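Local coordinates for ATP-dependent Clp protease adapter protein ClpS 2 (Agrobacterium tumefaciens, PDB 4YJM) that probably acts as an adaptor for N-end rule substrates, binding the N-terminal domain of ClpA to modulate the specificity of ClpAP-mediated degradation, at residues L29-D32 with Y33-R36. Residues are numbered along the deposited sequence; the frame is centred on the assembly and turned at random.
Sequences LNDD and YTPR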
ATOM      1  N   LEU A  29       1.208   4.887   2.884  1.00 31.85           N
ATOM      2  CA  LEU A  29       1.497   6.109   3.644  1.00 32.75           C
ATOM      3  C   LEU A  29       0.614   6.237   4.875  1.00 34.84           C
ATOM      4  O   LEU A  29      -0.547   5.853   4.852  1.00 35.28           O
ATOM      5  CB  LEU A  29       1.311   7.377   2.793  1.00 39.41           C
ATOM      6  CG  LEU A  29       2.043   7.457   1.452  1.00 37.61           C
ATOM      7  CD1 LEU A  29       1.880   8.883   0.893  1.00 42.72           C
ATOM      8  CD2 LEU A  29       3.521   7.120   1.600  1.00 40.74           C
ATOM      9  N   ASN A  30       1.169   6.781   5.940  1.00 40.92           N
ATOM     10  CA  ASN A  30       0.397   7.044   7.143  1.00 56.02           C
ATOM     11  C   ASN A  30      -0.608   8.145   6.903  1.00 51.24           C
ATOM     12  O   ASN A  30      -0.351   9.048   6.112  1.00 42.20           O
ATOM     13  CB  ASN A  30       1.318   7.428   8.301  1.00 64.87           C
ATOM     14  CG  ASN A  30       0.554   7.719   9.595  1.00 56.97           C
ATOM     15  OD1 ASN A  30      -0.101   6.839  10.155  1.00 53.77           O
ATOM     16  ND2 ASN A  30       0.659   8.954  10.083  1.00 55.07           N
ATOM     17  N   ASP A  31      -1.763   8.049   7.561  1.00 46.26           N
ATOM     18  CA  ASP A  31      -2.636   9.213   7.733  1.00 44.16           C
ATOM     19  C   ASP A  31      -3.461   9.099   9.002  1.00 51.03           C
ATOM     20  O   ASP A  31      -3.537   8.018   9.621  1.00 44.61           O
ATOM     21  CB  ASP A  31      -3.556   9.408   6.523  1.00 41.85           C
ATOM     22  CG  ASP A  31      -4.674   8.349   6.426  1.00 41.80           C
ATOM     23  OD1 ASP A  31      -5.552   8.309   7.298  1.00 52.12           O
ATOM     24  OD2 ASP A  31      -4.668   7.571   5.456  1.00 41.03           O
ATOM     25  N   ASP A  32      -4.107  10.209   9.335  1.00 49.19           N
ATOM     26  CA  ASP A  32      -4.899  10.358  10.555  1.00 60.35           C
ATOM     27  C   ASP A  32      -6.375  10.024  10.416  1.00 48.39           C
ATOM     28  O   ASP A  32      -7.107  10.149  11.392  1.00 50.37           O
ATOM     29  CB  ASP A  32      -4.846  11.805  11.065  1.00 91.30           C
ATOM     30  CG  ASP A  32      -3.455  12.276  11.393  1.00 76.33           C
ATOM     31  OD1 ASP A  32      -2.598  11.438  11.729  1.00 80.25           O
ATOM     32  OD2 ASP A  32      -3.238  13.509  11.338  1.00 66.48           O
ATOM     33  N   TYR A  33      -6.833   9.652   9.221  1.00 47.94           N
ATOM     34  CA  TYR A  33      -8.274   9.750   8.931  1.00 52.92           C
ATOM     35  C   TYR A  33      -8.879   8.469   8.385  1.00 50.35           C
ATOM     36  O   TYR A  33     -10.075   8.240   8.524  1.00 45.38           O
ATOM     37  CB  TYR A  33      -8.536  10.890   7.944  1.00 78.84           C
ATOM     38  CG  TYR A  33      -8.339  12.243   8.569  1.00 90.35           C
ATOM     39  CD1 TYR A  33      -9.292  12.773   9.432  1.00 93.31           C
ATOM     40  CD2 TYR A  33      -7.195  12.984   8.318  1.00 95.82           C
ATOM     41  CE1 TYR A  33      -9.111  14.003  10.021  1.00 99.52           C
ATOM     42  CE2 TYR A  33      -7.008  14.219   8.903  1.00127.87           C
ATOM     43  CZ  TYR A  33      -7.968  14.722   9.753  1.00120.82           C
ATOM     44  OH  TYR A  33      -7.785  15.949  10.339  1.00118.97           O
ATOM     45  N   THR A  34      -8.067   7.632   7.769  1.00 39.41           N
ATOM     46  CA  THR A  34      -8.597   6.398   7.215  1.00 36.43           C
ATOM     47  C   THR A  34      -8.739   5.380   8.331  1.00 42.25           C
ATOM     48  O   THR A  34      -7.763   5.097   9.024  1.00 37.66           O
ATOM     49  CB  THR A  34      -7.677   5.832   6.094  1.00 41.62           C
ATOM     50  OG1 THR A  34      -7.371   6.855   5.121  1.00 39.74           O
ATOM     51  CG2 THR A  34      -8.363   4.659   5.403  1.00 44.25           C
ATOM     52  N   PRO A  35      -9.931   4.774   8.488  1.00 40.54           N
ATOM     53  CA  PRO A  35     -10.039   3.795   9.577  1.00 53.16           C
ATOM     54  C   PRO A  35      -9.135   2.583   9.407  1.00 41.40           C
ATOM     55  O   PRO A  35      -8.983   2.043   8.310  1.00 42.58           O
ATOM     56  CB  PRO A  35     -11.517   3.365   9.535  1.00 62.56           C
ATOM     57  CG  PRO A  35     -12.217   4.427   8.773  1.00 57.93           C
ATOM     58  CD  PRO A  35     -11.218   4.994   7.807  1.00 50.63           C
ATOM     59  N   ARG A  36      -8.572   2.150  10.530  1.00 49.82           N
ATOM     60  CA  ARG A  36      -7.663   1.019  10.588  1.00 52.74           C
ATOM     61  C   ARG A  36      -8.288  -0.219   9.925  1.00 43.03           C
ATOM     62  O   ARG A  36      -7.640  -0.927   9.166  1.00 40.97           O
ATOM     63  CB  ARG A  36      -7.312   0.753  12.058  1.00 81.36           C
ATOM     64  CG  ARG A  36      -6.362  -0.407  12.333  1.00104.98           C
ATOM     65  CD  ARG A  36      -5.863  -0.399  13.786  1.00147.55           C
ATOM     66  NE  ARG A  36      -5.278   0.890  14.157  1.00146.33           N
ATOM     67  CZ  ARG A  36      -5.872   1.819  14.904  1.00142.25           C
ATOM     68  NH1 ARG A  36      -7.089   1.625  15.399  1.00153.79           N
ATOM     69  NH2 ARG A  36      -5.238   2.952  15.163  1.00154.66           N
TER
HETATM   70  O   HOH W   1      -5.058   5.893   9.768  1.00 55.42           O
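Asp31 holds Tyr33 and Thr34 in a local, surface-lying turn, part of the loop that leads from strand 23-29 into helix 36-47. It illustrates how one carboxylate can stand in for main-chain acceptors, gripping the chain at three points. OD1 of Asp31 takes the amide N of Tyr33 at 2.7 Å through its anti lone pair and the amide N of Thr34 at 2.6 Å from the syn side, the latter almost straight at 170°. OD2 of Asp31 accepts a hydrogen bond from OG1 of Thr34 at 2.8 Å, also syn but about 25° out of the carboxylate plane. With chi1 at 72°, CG of Asp31 sits between its own N and carbonyl carbon, bringing the carboxylate to the amides ahead. The bond to Tyr33 N closes an Asx turn; Pro35 then stands at the N-cap of helix 36-47. In ClpS relatives this loop borders the pocket for the substrate's N-terminal residue, as it probably does here. A water within hydrogen-bonding distance bridges Asp31 O (2.6 Å) and Thr34 O (2.9 Å). On the exposed flank, CB of Asp32 rests over the Tyr33 ring, 4.2 Å from its centroid, in a CH-pi contact, while Thr34 packs against Pro94 and Leu95.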